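Local coordinates for pyocin-S2 (Pseudomonas aeruginosa, PDB 5ODW), which kills sensitive bacteria by breaking down chromosomal DNA and blocking lipid synthesis, the present chain being its N-terminal, mainly helical part, separate from the nuclease domain, at residues C[128-134]-C[158-163]; C[118-122]-C[168-173]; C[72-76]-C[174-178]; C[83-89]-C[101-105]. All coordinates share one frame; numbering follows the deposited sequence.

Contact 1. Residues C[128-134]-C[158-163]; sequences YTASDFP and RHMSEL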
loop_
_atom_site.group_PDB
_atom_site.type_symbol
_atom_site.label_atom_id
_atom_site.label_comp_id
_atom_site.label_asym_id
_atom_site.label_seq_id
_atom_site.Cartn_x
_atom_site.Cartn_y
_atom_site.Cartn_z
ATOM N N TYR C 128 26.191 17.480 13.088
ATOM C CA TYR C 128 25.875 18.094 14.368
ATOM C C TYR C 128 26.981 18.998 14.929
ATOM O O TYR C 128 26.695 20.034 15.519
ATOM C CB TYR C 128 25.555 17.019 15.400
ATOM C CG TYR C 128 24.268 16.268 15.168
ATOM C CD1 TYR C 128 23.043 16.915 15.213
ATOM C CD2 TYR C 128 24.276 14.902 14.939
ATOM C CE1 TYR C 128 21.866 16.225 15.018
ATOM C CE2 TYR C 128 23.103 14.206 14.743
ATOM C CZ TYR C 128 21.903 14.873 14.785
ATOM O OH TYR C 128 20.739 14.178 14.590
ATOM N N THR C 129 28.236 18.593 14.769
ATOM C CA THR C 129 29.367 19.352 15.306
ATOM C C THR C 129 29.868 20.503 14.440
ATOM O O THR C 129 30.752 21.245 14.851
ATOM C CB THR C 129 30.571 18.448 15.634
ATOM O OG1 THR C 129 31.254 18.098 14.428
ATOM C CG2 THR C 129 30.126 17.190 16.349
ATOM N N ALA C 130 29.310 20.659 13.249
ATOM C CA ALA C 130 29.740 21.728 12.353
ATOM C C ALA C 130 29.459 23.100 12.948
ATOM O O ALA C 130 28.478 23.297 13.655
ATOM C CB ALA C 130 29.067 21.594 10.996
ATOM N N SER C 131 30.334 24.051 12.649
ATOM C CA SER C 131 30.202 25.410 13.156
ATOM C C SER C 131 28.909 26.041 12.661
ATOM O O SER C 131 28.254 26.793 13.375
ATOM C CB SER C 131 31.402 26.255 12.728
ATOM O OG SER C 131 31.551 26.255 11.324
ATOM N N ASP C 132 28.570 25.738 11.419
ATOM C CA ASP C 132 27.371 26.249 10.767
ATOM C C ASP C 132 26.108 25.505 11.168
ATOM O O ASP C 132 25.050 25.717 10.588
ATOM C CB ASP C 132 27.547 26.154 9.251
ATOM C CG ASP C 132 26.446 26.860 8.487
ATOM O OD1 ASP C 132 25.722 27.676 9.095
ATOM O OD2 ASP C 132 26.311 26.604 7.273
ATOM N N PHE C 133 26.217 24.637 12.163
ATOM C CA PHE C 133 25.084 23.833 12.601
ATOM C C PHE C 133 23.877 24.631 13.092
ATOM O O PHE C 133 22.743 24.270 12.792
ATOM C CB PHE C 133 25.524 22.849 13.683
ATOM C CG PHE C 133 24.382 22.205 14.407
ATOM C CD1 PHE C 133 23.530 21.343 13.749
ATOM C CD2 PHE C 133 24.163 22.461 15.743
ATOM C CE1 PHE C 133 22.479 20.749 14.411
ATOM C CE2 PHE C 133 23.114 21.871 16.412
ATOM C CZ PHE C 133 22.272 21.013 15.746
ATOM N N PRO C 134 24.107 25.721 13.835
ATOM C CA PRO C 134 22.961 26.493 14.322
ATOM C C PRO C 134 22.146 27.020 13.155
ATOM O O PRO C 134 20.922 27.019 13.198
ATOM C CB PRO C 134 23.621 27.646 15.070
ATOM C CG PRO C 134 24.925 27.093 15.519
ATOM C CD PRO C 134 25.375 26.184 14.417
ATOM N N ARG C 158 18.332 15.473 20.371
ATOM C CA ARG C 158 19.676 15.523 19.792
ATOM C C ARG C 158 20.032 16.925 19.296
ATOM O O ARG C 158 21.105 17.410 19.632
ATOM C CB ARG C 158 19.870 14.450 18.701
ATOM C CG ARG C 158 21.325 14.305 18.240
ATOM C CD ARG C 158 22.023 13.042 18.731
ATOM N NE ARG C 158 23.184 12.717 17.888
ATOM C CZ ARG C 158 24.452 12.907 18.239
ATOM N NH1 ARG C 158 24.750 13.382 19.444
ATOM N NH2 ARG C 158 25.434 12.606 17.397
ATOM N N HIS C 159 19.139 17.574 18.514
ATOM C CA HIS C 159 19.374 18.925 17.980
ATOM C C HIS C 159 19.566 19.955 19.090
ATOM O O HIS C 159 20.412 20.834 18.950
ATOM C CB HIS C 159 18.258 19.373 17.018
ATOM C CG HIS C 159 18.419 18.897 15.607
ATOM N ND1 HIS C 159 18.724 19.772 14.579
ATOM C CD2 HIS C 159 18.241 17.663 15.082
ATOM C CE1 HIS C 159 18.753 19.040 13.475
ATOM N NE2 HIS C 159 18.464 17.771 13.727
ATOM N N MET C 160 18.801 19.836 20.197
ATOM C CA MET C 160 18.884 20.775 21.324
ATOM C C MET C 160 20.155 20.539 22.159
ATOM O O MET C 160 20.862 21.504 22.446
ATOM C CB MET C 160 17.588 20.808 22.169
ATOM C CG MET C 160 16.290 21.239 21.403
ATOM S SD MET C 160 16.191 22.804 20.456
ATOM C CE MET C 160 16.728 22.297 18.889
ATOM N N SER C 161 20.491 19.269 22.485
ATOM C CA SER C 161 21.740 18.909 23.191
ATOM C C SER C 161 22.978 19.386 22.409
ATOM O O SER C 161 23.905 19.923 23.008
ATOM C CB SER C 161 21.826 17.404 23.443
ATOM O OG SER C 161 20.778 16.953 24.289
ATOM N N GLU C 162 22.958 19.229 21.070
ATOM C CA GLU C 162 24.011 19.629 20.127
ATOM C C GLU C 162 24.127 21.153 19.965
ATOM O O GLU C 162 25.203 21.636 19.619
ATOM C CB GLU C 162 23.803 18.950 18.753
ATOM C CG GLU C 162 24.116 17.459 18.720
ATOM C CD GLU C 162 25.567 17.061 18.930
ATOM O OE1 GLU C 162 26.471 17.837 18.538
ATOM O OE2 GLU C 162 25.797 15.957 19.476
ATOM N N LEU C 163 23.030 21.901 20.191
ATOM C CA LEU C 163 22.986 23.363 20.135
ATOM C C LEU C 163 23.335 23.933 21.499
ATOM O O LEU C 163 23.815 25.060 21.575
ATOM C CB LEU C 163 21.610 23.870 19.682
ATOM C CG LEU C 163 21.196 23.511 18.253
ATOM C CD1 LEU C 163 19.788 23.934 17.986
ATOM C CD2 LEU C 163 22.092 24.171 17.236
#

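Contact 2. Residues C[118-122]-C[168-173]; sequences KAIED and SADIYK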
loop_
_atom_site.group_PDB
_atom_site.type_symbol
_atom_site.label_atom_id
_atom_site.label_comp_id
_atom_site.label_asym_id
_atom_site.label_seq_id
_atom_site.Cartn_x
_atom_site.Cartn_y
_atom_site.Cartn_z
ATOM N N LYS C 118 37.921 22.519 24.616
ATOM C CA LYS C 118 38.700 21.510 23.881
ATOM C C LYS C 118 37.928 20.173 23.789
ATOM O O LYS C 118 38.012 19.514 22.762
ATOM C CB LYS C 118 40.101 21.307 24.506
ATOM C CG LYS C 118 41.022 20.334 23.752
ATOM C CD LYS C 118 42.503 20.496 24.126
ATOM C CE LYS C 118 43.411 19.413 23.578
ATOM N NZ LYS C 118 43.637 19.524 22.106
ATOM N N ALA C 119 37.167 19.792 24.846
ATOM C CA ALA C 119 36.362 18.563 24.879
ATOM C C ALA C 119 35.243 18.595 23.830
ATOM O O ALA C 119 34.939 17.557 23.234
ATOM C CB ALA C 119 35.780 18.353 26.270
ATOM N N ILE C 120 34.640 19.789 23.608
ATOM C CA ILE C 120 33.573 20.027 22.630
ATOM C C ILE C 120 34.216 20.046 21.239
ATOM O O ILE C 120 33.762 19.326 20.350
ATOM C CB ILE C 120 32.760 21.340 22.935
ATOM C CG1 ILE C 120 32.120 21.307 24.333
ATOM C CG2 ILE C 120 31.689 21.618 21.863
ATOM C CD1 ILE C 120 31.673 22.686 24.867
ATOM N N GLU C 121 35.280 20.851 21.066
ATOM C CA GLU C 121 35.996 21.004 19.801
ATOM C C GLU C 121 36.672 19.716 19.293
ATOM O O GLU C 121 36.639 19.471 18.084
ATOM C CB GLU C 121 37.000 22.159 19.872
ATOM C CG GLU C 121 36.336 23.523 19.832
ATOM C CD GLU C 121 37.275 24.711 19.742
ATOM O OE1 GLU C 121 38.182 24.831 20.599
ATOM O OE2 GLU C 121 37.069 25.551 18.835
ATOM N N ASP C 122 37.243 18.885 20.199
ATOM C CA ASP C 122 37.920 17.637 19.826
ATOM C C ASP C 122 36.967 16.418 19.758
ATOM O O ASP C 122 37.380 15.281 20.024
ATOM C CB ASP C 122 39.158 17.356 20.708
ATOM C CG ASP C 122 40.442 18.003 20.207
ATOM O OD1 ASP C 122 41.141 17.378 19.368
ATOM O OD2 ASP C 122 40.766 19.114 20.670
ATOM N N SER C 168 27.516 26.738 24.152
ATOM C CA SER C 168 28.453 26.671 25.283
ATOM C C SER C 168 29.864 26.927 24.770
ATOM O O SER C 168 30.613 27.648 25.417
ATOM C CB SER C 168 28.376 25.331 26.005
ATOM O OG SER C 168 27.185 25.276 26.770
ATOM N N ALA C 169 30.194 26.414 23.574
ATOM C CA ALA C 169 31.489 26.625 22.932
ATOM C C ALA C 169 31.677 28.078 22.522
ATOM O O ALA C 169 32.797 28.561 22.560
ATOM C CB ALA C 169 31.630 25.723 21.716
ATOM N N ASP C 170 30.602 28.774 22.137
ATOM C CA ASP C 170 30.694 30.187 21.768
ATOM C C ASP C 170 31.067 31.029 23.019
ATOM O O ASP C 170 32.015 31.821 22.984
ATOM C CB ASP C 170 29.377 30.672 21.108
ATOM C CG ASP C 170 29.468 32.058 20.471
ATOM O OD1 ASP C 170 30.348 32.260 19.594
ATOM O OD2 ASP C 170 28.649 32.937 20.832
ATOM N N ILE C 171 30.337 30.797 24.122
ATOM C CA ILE C 171 30.506 31.427 25.428
ATOM C C ILE C 171 31.926 31.150 25.991
ATOM O O ILE C 171 32.658 32.104 26.258
ATOM C CB ILE C 171 29.347 30.995 26.392
ATOM C CG1 ILE C 171 27.935 31.432 25.880
ATOM C CG2 ILE C 171 29.588 31.448 27.832
ATOM C CD1 ILE C 171 27.711 32.945 25.532
ATOM N N TYR C 172 32.316 29.857 26.125
ATOM C CA TYR C 172 33.637 29.418 26.608
ATOM C C TYR C 172 34.793 30.105 25.851
ATOM O O TYR C 172 35.712 30.592 26.508
ATOM C CB TYR C 172 33.802 27.888 26.502
ATOM C CG TYR C 172 33.018 27.029 27.481
ATOM C CD1 TYR C 172 33.040 27.298 28.849
ATOM C CD2 TYR C 172 32.417 25.842 27.067
ATOM C CE1 TYR C 172 32.391 26.466 29.763
ATOM C CE2 TYR C 172 31.760 25.005 27.967
ATOM C CZ TYR C 172 31.747 25.320 29.315
ATOM O OH TYR C 172 31.120 24.477 30.202
ATOM N N LYS C 173 34.732 30.168 24.483
ATOM C CA LYS C 173 35.724 30.824 23.606
ATOM C C LYS C 173 35.896 32.301 23.990
ATOM O O LYS C 173 37.027 32.788 24.035
ATOM C CB LYS C 173 35.286 30.747 22.123
ATOM C CG LYS C 173 36.145 29.866 21.209
ATOM C CD LYS C 173 35.616 29.898 19.762
ATOM C CE LYS C 173 36.090 28.767 18.865
ATOM N NZ LYS C 173 35.125 28.488 17.761
#

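Contact 3. Residues C[72-76]-C[174-178]; sequences LKNET and AQIAI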
loop_
_atom_site.group_PDB
_atom_site.type_symbol
_atom_site.label_atom_id
_atom_site.label_comp_id
_atom_site.label_asym_id
_atom_site.label_seq_id
_atom_site.Cartn_x
_atom_site.Cartn_y
_atom_site.Cartn_z
ATOM N N LEU C 72 28.260 38.978 29.509
ATOM C CA LEU C 72 29.281 37.962 29.806
ATOM C C LEU C 72 30.454 38.479 30.676
ATOM O O LEU C 72 31.006 37.691 31.453
ATOM C CB LEU C 72 29.798 37.258 28.529
ATOM C CG LEU C 72 30.304 35.814 28.720
ATOM C CD1 LEU C 72 29.205 34.883 29.262
ATOM C CD2 LEU C 72 30.903 35.281 27.458
ATOM N N LYS C 73 30.821 39.788 30.550
ATOM C CA LYS C 73 31.908 40.435 31.317
ATOM C C LYS C 73 31.617 40.361 32.816
ATOM O O LYS C 73 32.489 39.964 33.577
ATOM C CB LYS C 73 32.102 41.915 30.910
ATOM C CG LYS C 73 32.278 42.172 29.412
ATOM C CD LYS C 73 32.843 43.562 29.127
ATOM C CE LYS C 73 32.816 43.908 27.663
ATOM N NZ LYS C 73 33.665 45.095 27.384
ATOM N N ASN C 74 30.375 40.714 33.223
ATOM C CA ASN C 74 29.921 40.731 34.619
ATOM C C ASN C 74 29.695 39.339 35.135
ATOM O O ASN C 74 30.047 39.053 36.277
ATOM C CB ASN C 74 28.646 41.557 34.776
ATOM C CG ASN C 74 28.734 42.896 34.104
ATOM O OD1 ASN C 74 29.645 43.699 34.374
ATOM N ND2 ASN C 74 27.832 43.129 33.157
ATOM N N GLU C 75 29.107 38.470 34.301
ATOM C CA GLU C 75 28.835 37.083 34.654
ATOM C C GLU C 75 30.136 36.351 34.979
ATOM O O GLU C 75 30.214 35.719 36.037
ATOM C CB GLU C 75 28.068 36.379 33.525
ATOM C CG GLU C 75 27.546 35.001 33.884
ATOM C CD GLU C 75 28.535 33.853 33.818
ATOM O OE1 GLU C 75 29.193 33.681 32.767
ATOM O OE2 GLU C 75 28.635 33.115 34.823
ATOM N N THR C 76 31.147 36.443 34.095
ATOM C CA THR C 76 32.407 35.742 34.314
ATOM C C THR C 76 33.202 36.395 35.479
ATOM O O THR C 76 33.752 35.662 36.310
ATOM C CB THR C 76 33.166 35.554 33.004
ATOM O OG1 THR C 76 34.074 34.462 33.141
ATOM C CG2 THR C 76 33.871 36.795 32.538
ATOM N N ALA C 174 34.769 33.003 24.255
ATOM C CA ALA C 174 34.714 34.417 24.642
ATOM C C ALA C 174 35.162 34.655 26.091
ATOM O O ALA C 174 35.778 35.689 26.375
ATOM C CB ALA C 174 33.310 34.949 24.443
ATOM N N GLN C 175 34.838 33.705 27.006
ATOM C CA GLN C 175 35.208 33.761 28.423
ATOM C C GLN C 175 36.714 33.685 28.614
ATOM O O GLN C 175 37.242 34.357 29.500
ATOM C CB GLN C 175 34.510 32.662 29.232
ATOM C CG GLN C 175 33.065 33.003 29.589
ATOM C CD GLN C 175 32.422 31.998 30.504
ATOM O OE1 GLN C 175 31.924 32.341 31.570
ATOM N NE2 GLN C 175 32.370 30.744 30.095
ATOM N N ILE C 176 37.408 32.875 27.772
ATOM C CA ILE C 176 38.872 32.724 27.785
ATOM C C ILE C 176 39.522 34.070 27.405
ATOM O O ILE C 176 40.493 34.470 28.046
ATOM C CB ILE C 176 39.361 31.513 26.926
ATOM C CG1 ILE C 176 38.810 30.184 27.497
ATOM C CG2 ILE C 176 40.903 31.467 26.881
ATOM C CD1 ILE C 176 38.768 29.058 26.584
ATOM N N ALA C 177 38.938 34.785 26.417
ATOM C CA ALA C 177 39.383 36.108 25.976
ATOM C C ALA C 177 39.302 37.108 27.136
ATOM O O ALA C 177 40.248 37.880 27.347
ATOM C CB ALA C 177 38.530 36.586 24.812
ATOM N N ILE C 178 38.189 37.056 27.908
ATOM C CA ILE C 178 37.944 37.905 29.087
ATOM C C ILE C 178 38.971 37.595 30.180
ATOM O O ILE C 178 39.490 38.525 30.798
ATOM C CB ILE C 178 36.475 37.815 29.632
ATOM C CG1 ILE C 178 35.435 38.240 28.569
ATOM C CG2 ILE C 178 36.335 38.646 30.900
ATOM C CD1 ILE C 178 34.009 38.137 28.984
#

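Contact 4. Residues C[83-89]-C[101-105]; sequences LKSEAGL and DEKSI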
loop_
_atom_site.group_PDB
_atom_site.type_symbol
_atom_site.label_atom_id
_atom_site.label_comp_id
_atom_site.label_asym_id
_atom_site.label_seq_id
_atom_site.Cartn_x
_atom_site.Cartn_y
_atom_site.Cartn_z
ATOM N N LEU C 83 34.611 32.332 43.357
ATOM C CA LEU C 83 35.808 31.527 43.620
ATOM C C LEU C 83 36.809 32.251 44.495
ATOM O O LEU C 83 37.470 31.607 45.306
ATOM C CB LEU C 83 36.499 31.120 42.321
ATOM C CG LEU C 83 35.837 30.034 41.492
ATOM C CD1 LEU C 83 36.592 29.842 40.206
ATOM C CD2 LEU C 83 35.759 28.699 42.246
ATOM N N LYS C 84 36.951 33.575 44.302
ATOM C CA LYS C 84 37.836 34.452 45.068
ATOM C C LYS C 84 37.440 34.392 46.553
ATOM O O LYS C 84 38.295 34.162 47.416
ATOM C CB LYS C 84 37.671 35.895 44.561
ATOM C CG LYS C 84 38.940 36.727 44.499
ATOM C CD LYS C 84 38.610 38.200 44.235
ATOM C CE LYS C 84 38.186 38.474 42.812
ATOM N NZ LYS C 84 37.714 39.869 42.622
ATOM N N SER C 85 36.123 34.567 46.833
ATOM C CA SER C 85 35.576 34.556 48.188
ATOM C C SER C 85 35.483 33.163 48.773
ATOM O O SER C 85 35.750 33.005 49.967
ATOM C CB SER C 85 34.252 35.301 48.256
ATOM O OG SER C 85 34.526 36.689 48.389
ATOM N N GLU C 86 35.182 32.146 47.935
ATOM C CA GLU C 86 35.145 30.732 48.333
ATOM C C GLU C 86 36.517 30.268 48.867
ATOM O O GLU C 86 36.575 29.324 49.655
ATOM C CB GLU C 86 34.764 29.856 47.137
ATOM C CG GLU C 86 33.270 29.640 47.010
ATOM C CD GLU C 86 32.813 29.057 45.692
ATOM O OE1 GLU C 86 33.555 28.237 45.102
ATOM O OE2 GLU C 86 31.684 29.392 45.269
ATOM N N ALA C 87 37.609 30.962 48.455
ATOM C CA ALA C 87 38.985 30.696 48.839
ATOM C C ALA C 87 39.456 31.615 49.986
ATOM O O ALA C 87 40.634 31.627 50.336
ATOM C CB ALA C 87 39.872 30.866 47.630
ATOM N N GLY C 88 38.546 32.392 50.547
ATOM C CA GLY C 88 38.884 33.295 51.638
ATOM C C GLY C 88 39.478 34.633 51.263
ATOM O O GLY C 88 39.662 35.471 52.146
ATOM N N LEU C 89 39.762 34.864 49.969
ATOM C CA LEU C 89 40.325 36.133 49.487
ATOM C C LEU C 89 39.272 37.260 49.473
ATOM O O LEU C 89 38.084 36.958 49.309
ATOM C CB LEU C 89 40.944 35.992 48.068
ATOM C CG LEU C 89 42.178 35.122 47.883
ATOM C CD1 LEU C 89 42.582 35.109 46.448
ATOM C CD2 LEU C 89 43.352 35.601 48.745
ATOM N N ASP C 101 47.659 35.306 44.324
ATOM C CA ASP C 101 46.653 34.309 44.687
ATOM C C ASP C 101 45.452 34.401 43.740
ATOM O O ASP C 101 44.969 33.371 43.268
ATOM C CB ASP C 101 46.211 34.473 46.155
ATOM C CG ASP C 101 47.154 33.915 47.208
ATOM O OD1 ASP C 101 47.871 32.934 46.909
ATOM O OD2 ASP C 101 47.138 34.426 48.347
ATOM N N GLU C 102 45.005 35.642 43.444
ATOM C CA GLU C 102 43.894 35.993 42.545
ATOM C C GLU C 102 44.209 35.567 41.118
ATOM O O GLU C 102 43.326 35.035 40.455
ATOM C CB GLU C 102 43.657 37.505 42.584
ATOM C CG GLU C 102 42.298 37.998 42.123
ATOM C CD GLU C 102 42.110 39.488 42.372
ATOM O OE1 GLU C 102 43.125 40.225 42.408
ATOM O OE2 GLU C 102 40.948 39.920 42.540
ATOM N N LYS C 103 45.460 35.796 40.643
ATOM C CA LYS C 103 45.838 35.402 39.291
ATOM C C LYS C 103 45.648 33.901 39.095
ATOM O O LYS C 103 45.008 33.512 38.114
ATOM C CB LYS C 103 47.257 35.862 38.900
ATOM C CG LYS C 103 47.512 35.751 37.381
ATOM C CD LYS C 103 48.936 36.098 36.988
ATOM C CE LYS C 103 49.379 35.397 35.725
ATOM N NZ LYS C 103 49.860 34.015 35.991
ATOM N N SER C 104 46.059 33.088 40.060
ATOM C CA SER C 104 45.965 31.639 39.925
ATOM C C SER C 104 44.530 31.192 39.714
ATOM O O SER C 104 44.261 30.307 38.912
ATOM C CB SER C 104 46.533 30.979 41.173
ATOM O OG SER C 104 47.663 31.695 41.629
ATOM N N ILE C 105 43.614 31.803 40.448
ATOM C CA ILE C 105 42.175 31.526 40.312
ATOM C C ILE C 105 41.709 31.762 38.853
ATOM O O ILE C 105 41.055 30.885 38.282
ATOM C CB ILE C 105 41.336 32.330 41.358
ATOM C CG1 ILE C 105 41.471 31.738 42.770
ATOM C CG2 ILE C 105 39.847 32.476 40.949
ATOM C CD1 ILE C 105 41.394 32.769 43.877
#

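Contact 1. Residues C[128-134]-C[158-163]
Tyr128 turns the edge of its ring to the face of the His159 imidazole in a T-shaped pair, planes at 84° and centroids 5.5 Å apart. Phe133 completes the aromatic cluster at an intermediate tilt, its CE1 lying 3.9 Å from His159 ND1. Histidine suits this buried place because its flat face receives the tyrosine edge while ND1 and NE2 find hydrogen-bond partners in Ser137 and Gln144; Gln144 also bonds Tyr128 OH.

The contact joins the start of helix 133-148, entered through a type I turn from Ala130 to Phe133, to the long helix 153-204 that follows it, the two forming a helical hairpin.

Aliphatic stems fill in around the rings. Arg158 CG sits over one face of Tyr128, 3.9 Å from the ring centroid, a CH-pi contact; a bend at chi2 (107°) then carries NE to 3.5 Å from Tyr128 CE2. Glu162 CG approaches Tyr128 CD1 at 3.7 Å, and Glu162 CB packs near the Phe133 ring.

Charges finish the long side chains. Arg158 NH1 and Glu162 OE2, one helical turn apart, form a salt bridge of 2.8 Å. Glu162 OE1 pairs with Arg123, whereas Arg158 NH2 bonds the backbone of another protein's chain.

Contact 2. Residues C[118-122]-C[168-173]
Ile120 and Glu121, on the last turn of helix 96-121, pack against the N-terminal half of the long helix 153-204 in a helix-to-helix contact with an apolar centre and a charged margin. Ile120 does most of the work, as a beta-branched residue can send two arms in different directions. With CG1 beside the backbone N (chi1 -58°), CG2 is left to meet the methyl of Ala169, Ile120 CG2 to Ala169 CB being 4.1 Å. The small alanine lets the backbones approach, with Ile120 CA and Ala169 CA 6.9 Å apart. The longer arm reaches Tyr172 at the edge of its ring, near the ring plane, with Ile120 CD1 3.9 Å from Tyr172 CE2; the two side chains cross at about a right angle.

At the exposed margin, Glu121 and Lys173 bring opposite charges together over extended chains. Glu121 OE2 lies 3.7 Å from Lys173 NZ, a long salt bridge, so the attraction is probably modest.

Polar groups on the long helix reach the N-terminal region: Ser168 OG accepts a hydrogen bond from Ile24 N, and Tyr172 OH has a weak bond with Ile23 N. Asp22 touches both Ile120 and Ser168. Ile171 packs on His65 and Leu68, so helix 153-204 lies between helix 96-121 and helix 47-70, with the residues around strand 24-26 alongside.

Contact 3. Residues C[72-76]-C[174-178]
The helical segments 72-76 and 174-178 cross steeply, with a signed crossing angle of -72° and axes 10.3 Å apart at closest approach; by CA positions Lys73 pairs with Ile178 and Thr76 with Gln175. Ile178 enters the angle between them with both of its branches. Its CG2 meets the methyl of Thr76, Ile178 CG2 to Thr76 CG2 being 3.5 Å, while its CD1 reaches the backbone of the other helix, 3.9 Å from Lys73 CA. Threonine serves here through its methyl: with OG1 opposite the backbone N (chi1 -157°), CG2 takes the position between N and the carbonyl carbon and is offered to the isoleucine.

Leu72 fills the other end. Its CD2 lies 3.8 Å from Gln175 CG and 3.9 Å from Ala174 CB, so the leucine packs on the aliphatic stem of the glutamine and on a residue small enough to admit it. Gln175, extended beyond CG, slides past Thr76 in the opposite direction and carries its amide toward Glu75. Lys73 contributes mainly its backbone and inner stem, the rest of the chain leading away. This is side-chain packing of a steeply crossed helix pair within a mainly helical bundle.

Contact 4. Residues C[83-89]-C[101-105]
Leu89 and Ile105 reach toward each other tip to tip, Leu89 CD1 to Ile105 CD1 being 3.7 Å, and they form the tightly packed part of the contact. Leu89 CD1 also lies 3.7 Å from Asp101 CB, using the methylene of the aspartate rather than its charge. The second branch of Ile105 goes to Leu83, Ile105 CG2 to Leu83 CB being 3.9 Å, so one branched side chain spans from the helix to the loop beyond it.

Beside this apolar patch, the buried Lys84 and Glu102 make a salt bridge, Lys84 NZ to Glu102 OE2 at 3.2 Å. A bend at chi3 (-74°) steers the lysine chain there. NZ is also paired with Asp81 and bonded to Gly91 O, so several oxygens probably share its charge.

The loose side is the exposed turn. Ala87 barely touches, its CB 4.5 Å from Ile105 CD1. Gly88, with a positive phi of 83°, closes helix 72-86 as the C-prime residue of a Schellman motif, and the turn delivers Leu89 to Ile105.

Helix 96-121 thus folds back across the end of helix 72-86, where Leu83 also meets Leu109. Glu102 touches Leu186, and Lys103 packs on Ser183 and Leu186, bringing helix 153-204 against helix 96-121.

Overall arrangement
From the N terminus, the chain first runs through the short strands and helix 47-70, then enters helix 72-86, where contact 3 opens a loop that closes only on the long helix 153-204. Within it, contact 4 shuts a short loop by folding helix 96-121 back on helix 72-86. Contact 2 follows in series, opening at the end of helix 96-121, and its loop encloses contact 1, the turn into helix 133-148. No loops cross. Helix 153-204 serves contacts 1, 2 and 3 in order along its length; contacts 2 and 3 touch where Ile171 packs on Leu72, while contacts 1 and 4 lie about 35 Å apart between centres.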